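Local coordinates for intracellular protein transport protein USO1 (Saccharomyces cerevisiae S288c, PDB 6LSU) that is required for protein transport from the endoplasmic reticulum to the Golgi complex, with this chain forming the globular head of the elongated homodimeric protein, at residues I409-Y414 against K496-V502; L503-D507 against V545-D550. Residues are numbered along the deposited sequence.

In the fold
Both contacts lie in the armadillo-repeat head. From the N terminus, helix 404-414 in ARM 7 comes first. The chain then runs through helices 421-435 and 439-459 and a linker that is not modelled at 464-494. It returns at residues 496-502, where interaction 1 closes the loop against 409-414 and joins ARM 7 to ARM 8. Residues 503-507 follow directly, from the same short helix into an extended loop. Helices 514-528 and 535-543 come next, and interaction 2 closes a second loop when 545-550, at the start of ARM 9, meets 503-507. The two loops are in series, neither nested nor crossed. The contact centres are about 14 Å apart, and both contacts use helix 499-504.

Interaction 1: residues I409-Y414 against K496-V502; sequences INWMLY and KANLFEV
This contact joins neighbouring armadillo repeats: the C-terminal end of helix 404-414 in ARM 7 packs against the start of helix 499-504 in ARM 8. Residues 409-414 are helical. Lys496 (-80/127) and Asn498 (-116/124) are extended, and Ala497 between them has psi near 36°. The CA atoms of Asn410 and Ala497 are 4.8 Å apart, the nearest pair.

Apolar side chains pack between the two segments. Leu413 (m, t) brings CD1 to 4.1 Å from both Leu499 CD2 and Val502 CG2. Met412 CE lies 4.2 Å from Leu499 CD2, and Ile409 CG2 lies 4.0 Å from Ala497 CB. Phe445 of helix 439-459 also touches Ile409 and Leu499.

Tyr414 (m) lies beside the Lys496 chain, whose CD sits over one ring face. Tyr414 CE2 is 3.3 Å from Lys496 CB, and Tyr414 OH is 3.4 Å from Val502 CG2.

Asn498 is the N-cap: OD1 accepts from Glu501 N at 3.1 Å and, weakly, from Phe500 N at 2.8 Å. Its ND2 bonds to Gln449 O. Lys496 NZ forms a salt bridge with Glu501 OE2 at 3.3 Å. The one hydrogen bond between the segments runs from Asn410 ND2 (chi1 t) to Lys496 O, 2.7 Å.

Interaction 2: residues L503-D507 against V545-D550; sequences LLNYD and VTTGND
Here the C-terminal part of helix 499-504 in ARM 8 meets the short strand 546-547, which pairs antiparallel with 557-558 in a two-stranded sheet at the start of ARM 9. Leu503 is helical, and 505-507 are extended. The other segment is extended from Val545 to Asn549, while Asp550 has a positive phi of 52°. The two backbones run side by side in the same sense, with CA pairs Leu504-Thr547 at 7.2 Å, Asn505-Asn549 at 6.1 Å and Tyr506-Asp550 at 6.8 Å.

Leu504 is one of the two residues most buried by the contact. In its m, t rotamer Leu504 CD1 reaches the strand side, 3.6 Å from Val545 CG1 and 3.7 Å from Thr547 CG2. Leu504 also touches Ala559 and Ile563 of helix 559-568, so its side chain meets both segment 545-550 and that helix. Thr547 takes chi1 p. Its OG1 is hydrogen-bonded to Thr562 OG1, and its backbone pairs with Leu557.

Asn549 is the other. It is poorly ordered; Asn549 CB is 4.0 Å from Leu504 O. Gly548, just before it, has its N bonded to Thr457 OG1 of helix 439-459.

Tyr506 takes chi1 t and is exposed, its side chain touching Leu566 and Thr569. Asp550, also poorly ordered, comes near its ring: Asp550 OD1 lies 4.1 Å from Tyr506 CG.

Interaction 1: residues I409-Y414 against K496-V502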
loop_
_atom_site.group_PDB
_atom_site.type_symbol
_atom_site.label_atom_id
_atom_site.label_comp_id
_atom_site.label_asym_id
_atom_site.label_seq_id
_atom_site.Cartn_x
_atom_site.Cartn_y
_atom_site.Cartn_z
ATOM N N ILE A 409 -13.232 -1.799 -15.948
ATOM C CA ILE A 409 -12.775 -1.503 -17.330
ATOM C C ILE A 409 -13.190 -0.086 -17.665
ATOM O O ILE A 409 -12.395 0.662 -18.194
ATOM C CB ILE A 409 -13.347 -2.532 -18.304
ATOM C CG1 ILE A 409 -12.699 -3.898 -18.024
ATOM C CG2 ILE A 409 -13.086 -2.055 -19.722
ATOM C CD1 ILE A 409 -13.277 -5.052 -18.825
ATOM N N ASN A 410 -14.380 0.283 -17.230
ATOM C CA ASN A 410 -14.882 1.626 -17.502
ATOM C C ASN A 410 -14.007 2.629 -16.752
ATOM O O ASN A 410 -13.639 3.656 -17.334
ATOM C CB ASN A 410 -16.345 1.675 -17.102
ATOM C CG ASN A 410 -16.833 3.079 -17.263
ATOM O OD1 ASN A 410 -16.734 3.864 -16.328
ATOM N ND2 ASN A 410 -17.210 3.370 -18.486
ATOM N N TRP A 411 -13.724 2.381 -15.491
ATOM C CA TRP A 411 -13.001 3.353 -14.640
ATOM C C TRP A 411 -11.586 3.459 -15.154
ATOM O O TRP A 411 -11.126 4.612 -15.374
ATOM C CB TRP A 411 -13.010 2.949 -13.169
ATOM C CG TRP A 411 -14.252 3.385 -12.477
ATOM C CD1 TRP A 411 -15.443 3.696 -13.045
ATOM C CD2 TRP A 411 -14.434 3.516 -11.066
ATOM N NE1 TRP A 411 -16.362 4.017 -12.081
ATOM C CE2 TRP A 411 -15.753 3.950 -10.862
ATOM C CE3 TRP A 411 -13.599 3.343 -9.969
ATOM C CZ2 TRP A 411 -16.271 4.159 -9.600
ATOM C CZ3 TRP A 411 -14.105 3.582 -8.719
ATOM C CH2 TRP A 411 -15.424 3.982 -8.539
ATOM N N MET A 412 -10.985 2.290 -15.400
ATOM C CA MET A 412 -9.618 2.193 -15.948
ATOM C C MET A 412 -9.496 3.098 -17.190
ATOM O O MET A 412 -8.452 3.833 -17.278
ATOM C CB MET A 412 -9.256 0.746 -16.309
ATOM C CG MET A 412 -7.789 0.622 -16.502
ATOM S SD MET A 412 -7.281 -1.020 -16.964
ATOM C CE MET A 412 -8.471 -1.319 -18.250
ATOM N N LEU A 413 -10.456 3.006 -18.128
ATOM C CA LEU A 413 -10.332 3.566 -19.513
ATOM C C LEU A 413 -10.796 5.021 -19.543
ATOM O O LEU A 413 -10.000 5.846 -20.028
ATOM C CB LEU A 413 -11.198 2.780 -20.507
ATOM C CG LEU A 413 -10.767 1.349 -20.769
ATOM C CD1 LEU A 413 -11.681 0.677 -21.758
ATOM C CD2 LEU A 413 -9.341 1.308 -21.263
ATOM N N TYR A 414 -12.023 5.300 -19.055
ATOM C CA TYR A 414 -12.735 6.574 -19.292
ATOM C C TYR A 414 -12.896 7.423 -18.027
ATOM O O TYR A 414 -13.678 8.422 -18.096
ATOM C CB TYR A 414 -14.125 6.332 -19.900
ATOM C CG TYR A 414 -14.127 5.451 -21.118
ATOM C CD1 TYR A 414 -13.726 5.911 -22.366
ATOM C CD2 TYR A 414 -14.520 4.120 -21.000
ATOM C CE1 TYR A 414 -13.689 5.056 -23.468
ATOM C CE2 TYR A 414 -14.494 3.264 -22.091
ATOM C CZ TYR A 414 -14.062 3.729 -23.326
ATOM O OH TYR A 414 -14.009 2.857 -24.375
ATOM N N LYS A 496 -19.625 2.463 -21.593
ATOM C CA LYS A 496 -18.518 1.853 -22.360
ATOM C C LYS A 496 -17.625 0.985 -21.452
ATOM O O LYS A 496 -17.115 1.487 -20.453
ATOM C CB LYS A 496 -17.694 2.964 -23.012
ATOM C CG LYS A 496 -18.255 3.496 -24.322
ATOM C CD LYS A 496 -17.772 4.896 -24.678
ATOM C CE LYS A 496 -17.023 4.968 -25.997
ATOM N NZ LYS A 496 -17.669 4.169 -27.070
ATOM N N ALA A 497 -17.375 -0.274 -21.818
ATOM C CA ALA A 497 -16.391 -1.137 -21.111
ATOM C C ALA A 497 -15.676 -2.086 -22.087
ATOM O O ALA A 497 -15.376 -3.215 -21.646
ATOM C CB ALA A 497 -17.074 -1.914 -20.008
ATOM N N ASN A 498 -15.391 -1.650 -23.325
ATOM C CA ASN A 498 -14.833 -2.529 -24.382
ATOM C C ASN A 498 -13.433 -2.075 -24.786
ATOM O O ASN A 498 -13.238 -0.924 -25.139
ATOM C CB ASN A 498 -15.761 -2.671 -25.596
ATOM C CG ASN A 498 -15.352 -3.863 -26.440
ATOM O OD1 ASN A 498 -14.284 -3.873 -27.054
ATOM N ND2 ASN A 498 -16.125 -4.938 -26.387
ATOM N N LEU A 499 -12.490 -2.995 -24.682
ATOM C CA LEU A 499 -11.046 -2.728 -24.852
ATOM C C LEU A 499 -10.762 -2.662 -26.348
ATOM O O LEU A 499 -9.817 -1.964 -26.714
ATOM C CB LEU A 499 -10.226 -3.843 -24.188
ATOM C CG LEU A 499 -10.266 -3.891 -22.665
ATOM C CD1 LEU A 499 -9.773 -5.236 -22.126
ATOM C CD2 LEU A 499 -9.451 -2.774 -22.078
ATOM N N PHE A 500 -11.514 -3.431 -27.144
ATOM C CA PHE A 500 -11.385 -3.492 -28.621
ATOM C C PHE A 500 -11.857 -2.167 -29.219
ATOM O O PHE A 500 -11.223 -1.633 -30.138
ATOM C CB PHE A 500 -12.147 -4.683 -29.155
ATOM C CG PHE A 500 -11.424 -5.980 -28.935
ATOM C CD1 PHE A 500 -10.238 -6.240 -29.594
ATOM C CD2 PHE A 500 -11.937 -6.944 -28.093
ATOM C CE1 PHE A 500 -9.586 -7.451 -29.410
ATOM C CE2 PHE A 500 -11.252 -8.124 -27.877
ATOM C CZ PHE A 500 -10.095 -8.391 -28.552
ATOM N N GLU A 501 -12.919 -1.618 -28.644
ATOM C CA GLU A 501 -13.384 -0.275 -29.003
ATOM C C GLU A 501 -12.183 0.671 -28.949
ATOM O O GLU A 501 -12.004 1.393 -29.901
ATOM C CB GLU A 501 -14.516 0.160 -28.079
ATOM C CG GLU A 501 -15.595 0.947 -28.799
ATOM C CD GLU A 501 -16.915 1.036 -28.045
ATOM O OE1 GLU A 501 -17.966 1.178 -28.718
ATOM O OE2 GLU A 501 -16.895 0.956 -26.793
ATOM N N VAL A 502 -11.380 0.660 -27.879
ATOM C CA VAL A 502 -10.250 1.616 -27.739
ATOM C C VAL A 502 -9.126 1.190 -28.692
ATOM O O VAL A 502 -8.631 1.992 -29.503
ATOM C CB VAL A 502 -9.763 1.694 -26.288
ATOM C CG1 VAL A 502 -8.431 2.425 -26.178
ATOM C CG2 VAL A 502 -10.817 2.338 -25.402
#

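Interaction 2: residues L503-D507 against V545-D550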
loop_
_atom_site.group_PDB
_atom_site.type_symbol
_atom_site.label_atom_id
_atom_site.label_comp_id
_atom_site.label_asym_id
_atom_site.label_seq_id
_atom_site.Cartn_x
_atom_site.Cartn_y
_atom_site.Cartn_z
ATOM N N LEU A 503 -8.753 -0.065 -28.637
ATOM C CA LEU A 503 -7.546 -0.545 -29.366
ATOM C C LEU A 503 -7.696 -0.388 -30.899
ATOM O O LEU A 503 -6.642 -0.238 -31.569
ATOM C CB LEU A 503 -7.327 -2.007 -29.028
ATOM C CG LEU A 503 -6.097 -2.611 -29.673
ATOM C CD1 LEU A 503 -4.882 -2.099 -28.975
ATOM C CD2 LEU A 503 -6.096 -4.124 -29.648
ATOM N N LEU A 504 -8.905 -0.466 -31.463
ATOM C CA LEU A 504 -9.105 -0.645 -32.927
ATOM C C LEU A 504 -9.925 0.513 -33.518
ATOM O O LEU A 504 -10.313 0.434 -34.686
ATOM C CB LEU A 504 -9.789 -2.004 -33.212
ATOM C CG LEU A 504 -9.025 -3.264 -32.779
ATOM C CD1 LEU A 504 -9.905 -4.505 -32.833
ATOM C CD2 LEU A 504 -7.794 -3.497 -33.649
ATOM N N ASN A 505 -10.243 1.523 -32.737
ATOM C CA ASN A 505 -10.990 2.713 -33.208
ATOM C C ASN A 505 -10.103 3.925 -33.020
ATOM O O ASN A 505 -9.093 3.833 -32.279
ATOM C CB ASN A 505 -12.337 2.960 -32.542
ATOM C CG ASN A 505 -13.378 1.942 -32.960
ATOM O OD1 ASN A 505 -13.037 0.934 -33.583
ATOM N ND2 ASN A 505 -14.638 2.169 -32.583
ATOM N N TYR A 506 -10.445 4.975 -33.766
ATOM C CA TYR A 506 -9.707 6.242 -33.796
ATOM C C TYR A 506 -10.463 7.167 -32.854
ATOM O O TYR A 506 -11.709 7.228 -32.941
ATOM C CB TYR A 506 -9.568 6.766 -35.226
ATOM C CG TYR A 506 -8.922 8.123 -35.273
ATOM C CD1 TYR A 506 -7.562 8.272 -35.005
ATOM C CD2 TYR A 506 -9.685 9.267 -35.466
ATOM C CE1 TYR A 506 -6.983 9.528 -34.981
ATOM C CE2 TYR A 506 -9.114 10.530 -35.441
ATOM C CZ TYR A 506 -7.760 10.660 -35.204
ATOM O OH TYR A 506 -7.190 11.900 -35.201
ATOM N N ASP A 507 -9.746 7.812 -31.940
ATOM C CA ASP A 507 -10.359 8.838 -31.055
ATOM C C ASP A 507 -9.551 10.109 -31.290
ATOM O O ASP A 507 -8.350 10.109 -30.976
ATOM C CB ASP A 507 -10.432 8.370 -29.591
ATOM C CG ASP A 507 -11.219 9.277 -28.660
ATOM O OD1 ASP A 507 -12.232 9.858 -29.094
ATOM O OD2 ASP A 507 -10.793 9.432 -27.505
ATOM N N VAL A 545 -9.753 -10.601 -35.283
ATOM C CA VAL A 545 -10.842 -9.593 -35.206
ATOM C C VAL A 545 -10.722 -8.655 -36.412
ATOM O O VAL A 545 -9.596 -8.177 -36.726
ATOM C CB VAL A 545 -10.818 -8.814 -33.875
ATOM C CG1 VAL A 545 -11.540 -7.497 -33.979
ATOM C CG2 VAL A 545 -11.411 -9.626 -32.744
ATOM N N THR A 546 -11.868 -8.340 -37.008
ATOM C CA THR A 546 -12.027 -7.458 -38.192
ATOM C C THR A 546 -12.819 -6.218 -37.763
ATOM O O THR A 546 -13.646 -6.345 -36.839
ATOM C CB THR A 546 -12.756 -8.245 -39.278
ATOM O OG1 THR A 546 -14.064 -8.416 -38.716
ATOM C CG2 THR A 546 -12.098 -9.574 -39.607
ATOM N N THR A 547 -12.579 -5.060 -38.384
ATOM C CA THR A 547 -13.216 -3.781 -37.967
ATOM C C THR A 547 -13.675 -2.965 -39.181
ATOM O O THR A 547 -13.501 -3.432 -40.333
ATOM C CB THR A 547 -12.261 -2.943 -37.110
ATOM O OG1 THR A 547 -11.286 -2.361 -37.980
ATOM C CG2 THR A 547 -11.553 -3.749 -36.043
ATOM N N GLY A 548 -14.269 -1.801 -38.892
ATOM C CA GLY A 548 -14.471 -0.671 -39.821
ATOM C C GLY A 548 -14.092 0.653 -39.166
ATOM O O GLY A 548 -14.726 1.001 -38.150
ATOM N N ASN A 549 -13.089 1.368 -39.697
ATOM C CA ASN A 549 -12.597 2.644 -39.101
ATOM C C ASN A 549 -11.710 3.436 -40.080
ATOM O O ASN A 549 -11.358 2.894 -41.148
ATOM C CB ASN A 549 -11.860 2.382 -37.782
ATOM C CG ASN A 549 -12.336 3.298 -36.677
ATOM O OD1 ASN A 549 -13.460 3.167 -36.189
ATOM N ND2 ASN A 549 -11.490 4.236 -36.286
ATOM N N ASP A 550 -11.363 4.677 -39.696
ATOM C CA ASP A 550 -10.562 5.663 -40.479
ATOM C C ASP A 550 -11.207 5.790 -41.867
ATOM O O ASP A 550 -10.631 6.526 -42.705
ATOM C CB ASP A 550 -9.066 5.289 -40.514
ATOM C CG ASP A 550 -8.116 6.180 -39.707
ATOM O OD1 ASP A 550 -8.531 7.277 -39.280
ATOM O OD2 ASP A 550 -6.943 5.776 -39.520
#